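Local coordinates for protein TRAP dicarboxylate transporter, DctP subunit (Anaerococcus prevoti, PDB 4N91) that binds D-glucuronate, in both its alpha and beta forms, as the extracellular solute-binding component of a probable TRAP transport system, at residues 156-169 and 295-307. Numbering follows the deposited sequence.
Sequences FYTKDKPVNSPEDL and FIYPDQKPFVDAV
Pro-166 lies flat against the ring of Phe-303. Its CD stands 3.8 Å from the centroid of the Phe-303 ring, 5° off the normal, a CH-pi contact over the centre of one face. Pro-166 CG reaches on to Ala-306 CB, and CD meets Pro-302 CB. Val-163 CG1 comes to the same ring at its edge, in plane, 3.9 Å from Phe-303 CZ. This methyl is anti to the backbone N (chi1 178°), which carries it to the ring. With an alanine in place of Phe-303, Pro-166 is likely to lose the ring face it rests on and Val-163 CG1 its aromatic neighbour. At the other end, Pro-162 CB packs on Ile-296 CD1 at 3.6 Å. In this type 2 periplasmic binding protein fold, the contact joins the loop after strand 154-158 to the end of strand 294-296, the loop that follows and the first part of helix 301-317. Strand 231-238 lies between the two strands. No direct hydrogen bond crosses the contact. Two waters donate to Asn-164 O; one also donates to Asp-299 O, and the other accepts from Asp-299 N. Within the loop, Asp-168 OD2 accepts from Asn-164 N on its anti side (2.7 Å) and from Ser-165 N above the carboxylate plane (3.0 Å), which helps hold the turn. Asp-299 OD1, ahead of the helix, accepts a capping bond from Lys-301 N.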
ATOM      1  N   PHE A 156      -2.081  14.260   2.366  1.00 13.47           N
ATOM      2  CA  PHE A 156      -3.367  14.639   2.958  1.00 10.87           C
ATOM      3  C   PHE A 156      -4.327  15.273   1.965  1.00 13.85           C
ATOM      4  O   PHE A 156      -3.941  16.106   1.135  1.00 14.42           O
ATOM      5  CB  PHE A 156      -3.127  15.593   4.133  1.00 12.37           C
ATOM      6  CG  PHE A 156      -2.449  14.931   5.293  1.00 12.57           C
ATOM      7  CD1 PHE A 156      -3.103  13.968   6.015  1.00 13.13           C
ATOM      8  CD2 PHE A 156      -1.140  15.259   5.650  1.00 14.54           C
ATOM      9  CE1 PHE A 156      -2.469  13.317   7.064  1.00 18.34           C
ATOM     10  CE2 PHE A 156      -0.522  14.625   6.690  1.00 16.90           C
ATOM     11  CZ  PHE A 156      -1.175  13.650   7.395  1.00 16.57           C
ATOM     12  N   TYR A 157      -5.596  14.923   2.089  1.00 11.85           N
ATOM     13  CA  TYR A 157      -6.648  15.666   1.400  1.00 11.12           C
ATOM     14  C   TYR A 157      -7.807  15.863   2.365  1.00 11.09           C
ATOM     15  O   TYR A 157      -8.092  15.031   3.227  1.00 13.19           O
ATOM     16  CB  TYR A 157      -7.108  14.987   0.110  1.00 10.63           C
ATOM     17  CG  TYR A 157      -7.433  13.497   0.174  1.00 11.39           C
ATOM     18  CD1 TYR A 157      -6.442  12.545  -0.017  1.00 12.24           C
ATOM     19  CD2 TYR A 157      -8.733  13.048   0.397  1.00 12.35           C
ATOM     20  CE1 TYR A 157      -6.733  11.188  -0.006  1.00 11.87           C
ATOM     21  CE2 TYR A 157      -9.032  11.706   0.430  1.00 12.44           C
ATOM     22  CZ  TYR A 157      -8.027  10.774   0.216  1.00 12.10           C
ATOM     23  OH  TYR A 157      -8.307   9.424   0.215  1.00 13.20           O
ATOM     24  N   THR A 158      -8.457  17.012   2.229  1.00 12.84           N
ATOM     25  CA  THR A 158      -9.465  17.427   3.157  1.00 11.78           C
ATOM     26  C   THR A 158     -10.629  18.102   2.429  1.00 13.47           C
ATOM     27  O   THR A 158     -10.509  18.529   1.287  1.00 14.12           O
ATOM     28  CB  THR A 158      -8.865  18.443   4.133  1.00 15.92           C
ATOM     29  OG1 THR A 158      -8.227  19.468   3.365  1.00 17.49           O
ATOM     30  CG2 THR A 158      -7.821  17.801   5.054  1.00 17.30           C
ATOM     31  N   LYS A 159     -11.752  18.188   3.131  1.00 15.95           N
ATOM     32  CA  LYS A 159     -12.967  18.794   2.608  1.00 13.06           C
ATOM     33  C   LYS A 159     -13.036  20.300   2.771  1.00 15.58           C
ATOM     34  O   LYS A 159     -13.322  21.018   1.807  1.00 19.34           O
ATOM     35  CB  LYS A 159     -14.169  18.148   3.322  1.00 17.53           C
ATOM     36  CG  LYS A 159     -15.516  18.704   2.892  1.00 25.64           C
ATOM     37  CD  LYS A 159     -16.633  17.822   3.429  1.00 34.93           C
ATOM     38  CE  LYS A 159     -17.994  18.256   2.918  1.00 45.48           C
ATOM     39  NZ  LYS A 159     -18.289  19.623   3.382  1.00 49.64           N
ATOM     40  N   ASP A 160     -12.843  20.772   3.994  1.00 17.06           N
ATOM     41  CA  ASP A 160     -13.218  22.145   4.348  1.00 20.62           C
ATOM     42  C   ASP A 160     -12.081  23.114   4.376  1.00 24.44           C
ATOM     43  O   ASP A 160     -12.268  24.276   4.033  1.00 29.18           O
ATOM     44  CB  ASP A 160     -13.902  22.178   5.713  1.00 27.09           C
ATOM     45  CG  ASP A 160     -15.319  21.616   5.665  1.00 41.80           C
ATOM     46  OD1 ASP A 160     -15.958  21.704   4.589  1.00 44.14           O
ATOM     47  OD2 ASP A 160     -15.778  21.079   6.695  1.00 50.93           O
ATOM     48  N   LYS A 161     -10.923  22.680   4.842  1.00 23.67           N
ATOM     49  CA  LYS A 161      -9.811  23.606   4.956  1.00 35.78           C
ATOM     50  C   LYS A 161      -8.554  23.011   4.376  1.00 24.07           C
ATOM     51  O   LYS A 161      -8.226  21.852   4.629  1.00 24.53           O
ATOM     52  CB  LYS A 161      -9.561  23.987   6.407  1.00 45.59           C
ATOM     53  CG  LYS A 161     -10.707  24.754   7.050  1.00 49.23           C
ATOM     54  CD  LYS A 161     -10.920  24.289   8.475  1.00 50.95           C
ATOM     55  CE  LYS A 161     -11.045  22.768   8.522  1.00 47.08           C
ATOM     56  NZ  LYS A 161     -12.092  22.316   9.465  1.00 48.44           N
ATOM     57  N   PRO A 162      -7.826  23.819   3.610  1.00 16.52           N
ATOM     58  CA  PRO A 162      -6.585  23.328   3.033  1.00 16.30           C
ATOM     59  C   PRO A 162      -5.513  23.073   4.084  1.00 18.81           C
ATOM     60  O   PRO A 162      -5.433  23.779   5.087  1.00 22.81           O
ATOM     61  CB  PRO A 162      -6.165  24.472   2.092  1.00 17.81           C
ATOM     62  CG  PRO A 162      -6.834  25.672   2.625  1.00 23.22           C
ATOM     63  CD  PRO A 162      -8.130  25.201   3.166  1.00 20.76           C
ATOM     64  N   VAL A 163      -4.680  22.080   3.831  1.00 15.78           N
ATOM     65  CA  VAL A 163      -3.543  21.785   4.702  1.00 15.16           C
ATOM     66  C   VAL A 163      -2.271  22.377   4.105  1.00 18.51           C
ATOM     67  O   VAL A 163      -1.831  21.998   3.008  1.00 21.14           O
ATOM     68  CB  VAL A 163      -3.406  20.263   4.906  1.00 16.21           C
ATOM     69  CG1 VAL A 163      -2.193  19.953   5.776  1.00 21.55           C
ATOM     70  CG2 VAL A 163      -4.697  19.709   5.512  1.00 18.18           C
ATOM     71  N   ASN A 164      -1.710  23.345   4.814  1.00 17.19           N
ATOM     72  CA  ASN A 164      -0.429  23.943   4.444  1.00 15.47           C
ATOM     73  C   ASN A 164       0.736  23.548   5.367  1.00 20.42           C
ATOM     74  O   ASN A 164       1.905  23.605   4.965  1.00 20.78           O
ATOM     75  CB  ASN A 164      -0.574  25.447   4.431  1.00 16.61           C
ATOM     76  CG  ASN A 164      -1.564  25.911   3.391  1.00 19.70           C
ATOM     77  OD1 ASN A 164      -2.651  26.422   3.712  1.00 22.88           O
ATOM     78  ND2 ASN A 164      -1.208  25.714   2.140  1.00 17.17           N
ATOM     79  N   SER A 165       0.398  23.176   6.596  1.00 17.23           N
ATOM     80  CA  SER A 165       1.382  22.728   7.577  1.00 17.35           C
ATOM     81  C   SER A 165       0.662  21.848   8.589  1.00 20.75           C
ATOM     82  O   SER A 165      -0.563  21.783   8.612  1.00 20.77           O
ATOM     83  CB  SER A 165       2.038  23.911   8.274  1.00 25.39           C
ATOM     84  OG  SER A 165       1.108  24.546   9.124  1.00 27.78           O
ATOM     85  N   PRO A 166       1.424  21.159   9.438  1.00 21.16           N
ATOM     86  CA  PRO A 166       0.820  20.278  10.433  1.00 20.84           C
ATOM     87  C   PRO A 166      -0.249  20.933  11.300  1.00 21.32           C
ATOM     88  O   PRO A 166      -1.236  20.266  11.617  1.00 20.69           O
ATOM     89  CB  PRO A 166       2.037  19.827  11.265  1.00 20.47           C
ATOM     90  CG  PRO A 166       3.138  19.848  10.304  1.00 20.13           C
ATOM     91  CD  PRO A 166       2.891  21.060   9.440  1.00 24.53           C
ATOM     92  N   GLU A 167      -0.094  22.204  11.677  1.00 20.80           N
ATOM     93  CA  GLU A 167      -1.114  22.828  12.527  1.00 22.67           C
ATOM     94  C   GLU A 167      -2.530  22.841  11.907  1.00 20.91           C
ATOM     95  O   GLU A 167      -3.518  22.870  12.638  1.00 22.46           O
ATOM     96  CB  GLU A 167      -0.691  24.246  12.967  1.00 29.07           C
ATOM     97  CG  GLU A 167      -0.526  25.227  11.839  1.00 44.45           C
ATOM     98  CD  GLU A 167       0.007  26.575  12.318  1.00 56.18           C
ATOM     99  OE1 GLU A 167      -0.755  27.317  12.967  1.00 54.25           O
ATOM    100  OE2 GLU A 167       1.189  26.884  12.049  1.00 64.04           O
ATOM    101  N   ASP A 168      -2.631  22.806  10.578  1.00 19.72           N
ATOM    102  CA  ASP A 168      -3.927  22.787   9.901  1.00 19.81           C
ATOM    103  C   ASP A 168      -4.702  21.470  10.130  1.00 18.82           C
ATOM    104  O   ASP A 168      -5.919  21.398   9.884  1.00 19.89           O
ATOM    105  CB  ASP A 168      -3.728  23.024   8.404  1.00 18.16           C
ATOM    106  CG  ASP A 168      -3.082  24.369   8.110  1.00 24.24           C
ATOM    107  OD1 ASP A 168      -3.379  25.328   8.860  1.00 27.29           O
ATOM    108  OD2 ASP A 168      -2.278  24.475   7.153  1.00 20.08           O
ATOM    109  N   LEU A 169      -4.005  20.453  10.620  1.00 18.11           N
ATOM    110  CA  LEU A 169      -4.624  19.155  10.932  1.00 16.37           C
ATOM    111  C   LEU A 169      -5.182  19.113  12.347  1.00 20.49           C
ATOM    112  O   LEU A 169      -5.859  18.161  12.729  1.00 18.94           O
ATOM    113  CB  LEU A 169      -3.599  18.032  10.749  1.00 20.61           C
ATOM    114  CG  LEU A 169      -3.136  17.829   9.299  1.00 19.76           C
ATOM    115  CD1 LEU A 169      -1.920  16.928   9.276  1.00 23.34           C
ATOM    116  CD2 LEU A 169      -4.255  17.276   8.417  1.00 17.87           C
ATOM    117  N   PHE A 295      -4.713  21.165  -6.169  1.00 18.05           N
ATOM    118  CA  PHE A 295      -3.486  20.594  -5.661  1.00 16.95           C
ATOM    119  C   PHE A 295      -2.643  21.688  -5.013  1.00 21.82           C
ATOM    120  O   PHE A 295      -2.474  22.776  -5.560  1.00 23.68           O
ATOM    121  CB  PHE A 295      -2.734  19.857  -6.778  1.00 18.22           C
ATOM    122  CG  PHE A 295      -3.434  18.618  -7.244  1.00 17.28           C
ATOM    123  CD1 PHE A 295      -3.356  17.463  -6.497  1.00 20.29           C
ATOM    124  CD2 PHE A 295      -4.169  18.604  -8.410  1.00 21.61           C
ATOM    125  CE1 PHE A 295      -3.989  16.316  -6.890  1.00 21.60           C
ATOM    126  CE2 PHE A 295      -4.836  17.463  -8.810  1.00 24.49           C
ATOM    127  CZ  PHE A 295      -4.743  16.302  -8.047  1.00 21.90           C
ATOM    128  N   ILE A 296      -2.183  21.401  -3.810  1.00 15.67           N
ATOM    129  CA  ILE A 296      -1.319  22.280  -3.043  1.00 16.62           C
ATOM    130  C   ILE A 296       0.053  21.632  -2.864  1.00 18.56           C
ATOM    131  O   ILE A 296       0.153  20.402  -2.753  1.00 18.25           O
ATOM    132  CB  ILE A 296      -1.957  22.566  -1.667  1.00 17.67           C
ATOM    133  CG1 ILE A 296      -3.314  23.255  -1.866  1.00 26.43           C
ATOM    134  CG2 ILE A 296      -1.030  23.412  -0.814  1.00 19.49           C
ATOM    135  CD1 ILE A 296      -4.138  23.315  -0.606  1.00 25.23           C
ATOM    136  N   TYR A 297       1.105  22.466  -2.878  1.00 18.31           N
ATOM    137  CA  TYR A 297       2.488  21.992  -2.772  1.00 20.81           C
ATOM    138  C   TYR A 297       3.143  22.610  -1.558  1.00 22.84           C
ATOM    139  O   TYR A 297       3.878  23.601  -1.674  1.00 22.55           O
ATOM    140  CB  TYR A 297       3.254  22.333  -4.067  1.00 23.73           C
ATOM    141  CG  TYR A 297       2.547  21.771  -5.273  1.00 25.03           C
ATOM    142  CD1 TYR A 297       2.803  20.489  -5.706  1.00 29.00           C
ATOM    143  CD2 TYR A 297       1.572  22.501  -5.935  1.00 31.57           C
ATOM    144  CE1 TYR A 297       2.127  19.958  -6.797  1.00 27.66           C
ATOM    145  CE2 TYR A 297       0.892  21.972  -7.026  1.00 33.70           C
ATOM    146  CZ  TYR A 297       1.178  20.691  -7.438  1.00 30.74           C
ATOM    147  OH  TYR A 297       0.497  20.157  -8.515  1.00 39.49           O
ATOM    148  N   PRO A 298       2.872  22.044  -0.375  1.00 17.17           N
ATOM    149  CA  PRO A 298       3.337  22.658   0.862  1.00 21.59           C
ATOM    150  C   PRO A 298       4.822  22.419   1.096  1.00 21.02           C
ATOM    151  O   PRO A 298       5.422  21.503   0.530  1.00 22.35           O
ATOM    152  CB  PRO A 298       2.523  21.925   1.927  1.00 20.74           C
ATOM    153  CG  PRO A 298       2.313  20.548   1.337  1.00 21.90           C
ATOM    154  CD  PRO A 298       2.086  20.816  -0.127  1.00 17.02           C
ATOM    155  N   ASP A 299       5.400  23.250   1.947  1.00 23.61           N
ATOM    156  CA  ASP A 299       6.727  23.022   2.472  1.00 22.93           C
ATOM    157  C   ASP A 299       6.696  21.724   3.281  1.00 23.31           C
ATOM    158  O   ASP A 299       5.939  21.602   4.239  1.00 24.87           O
ATOM    159  CB  ASP A 299       7.083  24.213   3.344  1.00 24.20           C
ATOM    160  CG  ASP A 299       8.458  24.102   3.963  1.00 33.19           C
ATOM    161  OD1 ASP A 299       9.215  23.152   3.642  1.00 33.16           O
ATOM    162  OD2 ASP A 299       8.768  24.993   4.773  1.00 32.03           O
ATOM    163  N   GLN A 300       7.495  20.744   2.881  1.00 24.06           N
ATOM    164  CA  GLN A 300       7.500  19.456   3.573  1.00 21.45           C
ATOM    165  C   GLN A 300       8.240  19.481   4.904  1.00 22.73           C
ATOM    166  O   GLN A 300       7.948  18.669   5.787  1.00 22.36           O
ATOM    167  CB  GLN A 300       8.048  18.348   2.665  1.00 24.97           C
ATOM    168  CG  GLN A 300       7.155  18.124   1.455  1.00 26.26           C
ATOM    169  CD  GLN A 300       7.615  16.998   0.555  1.00 39.20           C
ATOM    170  OE1 GLN A 300       8.647  16.382   0.786  1.00 44.96           O
ATOM    171  NE2 GLN A 300       6.835  16.727  -0.494  1.00 37.74           N
ATOM    172  N   LYS A 301       9.189  20.411   5.076  1.00 20.81           N
ATOM    173  CA  LYS A 301      10.046  20.377   6.275  1.00 21.86           C
ATOM    174  C   LYS A 301       9.278  20.359   7.609  1.00 21.00           C
ATOM    175  O   LYS A 301       9.621  19.591   8.511  1.00 25.24           O
ATOM    176  CB  LYS A 301      11.066  21.519   6.258  1.00 25.83           C
ATOM    177  CG  LYS A 301      11.949  21.525   7.502  1.00 35.52           C
ATOM    178  CD  LYS A 301      13.221  22.348   7.314  1.00 36.91           C
ATOM    179  CE  LYS A 301      14.028  22.378   8.600  1.00 41.12           C
ATOM    180  NZ  LYS A 301      14.419  21.019   9.043  1.00 43.78           N
ATOM    181  N   PRO A 302       8.219  21.180   7.742  1.00 21.29           N
ATOM    182  CA  PRO A 302       7.514  21.120   9.025  1.00 20.72           C
ATOM    183  C   PRO A 302       6.844  19.760   9.289  1.00 22.37           C
ATOM    184  O   PRO A 302       6.740  19.343  10.449  1.00 21.74           O
ATOM    185  CB  PRO A 302       6.487  22.239   8.909  1.00 26.14           C
ATOM    186  CG  PRO A 302       7.116  23.208   7.987  1.00 28.41           C
ATOM    187  CD  PRO A 302       7.830  22.365   6.964  1.00 24.47           C
ATOM    188  N   PHE A 303       6.416  19.067   8.237  1.00 20.73           N
ATOM    189  CA  PHE A 303       5.835  17.733   8.406  1.00 18.01           C
ATOM    190  C   PHE A 303       6.941  16.764   8.833  1.00 18.86           C
ATOM    191  O   PHE A 303       6.785  16.003   9.780  1.00 19.09           O
ATOM    192  CB  PHE A 303       5.155  17.247   7.130  1.00 19.63           C
ATOM    193  CG  PHE A 303       3.933  18.046   6.743  1.00 19.53           C
ATOM    194  CD1 PHE A 303       2.668  17.659   7.166  1.00 20.00           C
ATOM    195  CD2 PHE A 303       4.048  19.172   5.958  1.00 19.67           C
ATOM    196  CE1 PHE A 303       1.547  18.378   6.829  1.00 18.62           C
ATOM    197  CE2 PHE A 303       2.916  19.911   5.597  1.00 21.51           C
ATOM    198  CZ  PHE A 303       1.661  19.505   6.030  1.00 21.58           C
ATOM    199  N   VAL A 304       8.077  16.829   8.147  1.00 18.90           N
ATOM    200  CA  VAL A 304       9.215  15.956   8.446  1.00 18.26           C
ATOM    201  C   VAL A 304       9.592  16.109   9.907  1.00 22.20           C
ATOM    202  O   VAL A 304       9.734  15.134  10.625  1.00 21.42           O
ATOM    203  CB  VAL A 304      10.418  16.301   7.556  1.00 20.94           C
ATOM    204  CG1 VAL A 304      11.643  15.501   7.970  1.00 26.52           C
ATOM    205  CG2 VAL A 304      10.082  16.046   6.081  1.00 20.03           C
ATOM    206  N   ASP A 305       9.725  17.350  10.359  1.00 21.46           N
ATOM    207  CA  ASP A 305      10.181  17.608  11.720  1.00 24.10           C
ATOM    208  C   ASP A 305       9.148  17.145  12.755  1.00 22.04           C
ATOM    209  O   ASP A 305       9.516  16.606  13.813  1.00 23.31           O
ATOM    210  CB  ASP A 305      10.490  19.102  11.891  1.00 27.25           C
ATOM    211  CG  ASP A 305      11.728  19.543  11.101  1.00 32.72           C
ATOM    212  OD1 ASP A 305      12.519  18.682  10.668  1.00 34.24           O
ATOM    213  OD2 ASP A 305      11.910  20.757  10.911  1.00 35.14           O
ATOM    214  N   ALA A 306       7.860  17.309  12.448  1.00 21.83           N
ATOM    215  CA  ALA A 306       6.800  16.920  13.375  1.00 21.23           C
ATOM    216  C   ALA A 306       6.772  15.416  13.600  1.00 22.44           C
ATOM    217  O   ALA A 306       6.472  14.959  14.701  1.00 23.71           O
ATOM    218  CB  ALA A 306       5.436  17.369  12.873  1.00 20.33           C
ATOM    219  N   VAL A 307       7.018  14.640  12.548  1.00 20.90           N
ATOM    220  CA  VAL A 307       6.904  13.187  12.662  1.00 20.89           C
ATOM    221  C   VAL A 307       8.230  12.451  12.849  1.00 22.37           C
ATOM    222  O   VAL A 307       8.230  11.221  13.012  1.00 22.31           O
ATOM    223  CB  VAL A 307       6.123  12.565  11.480  1.00 21.03           C
ATOM    224  CG1 VAL A 307       4.770  13.245  11.332  1.00 22.28           C
ATOM    225  CG2 VAL A 307       6.923  12.651  10.166  1.00 23.08           C
TER
HETATM  226  O   HOH W   1       4.412  23.258   5.867  1.00 20.87           O
HETATM  227  O   HOH W   2       3.466  25.204   3.124  1.00 24.56           O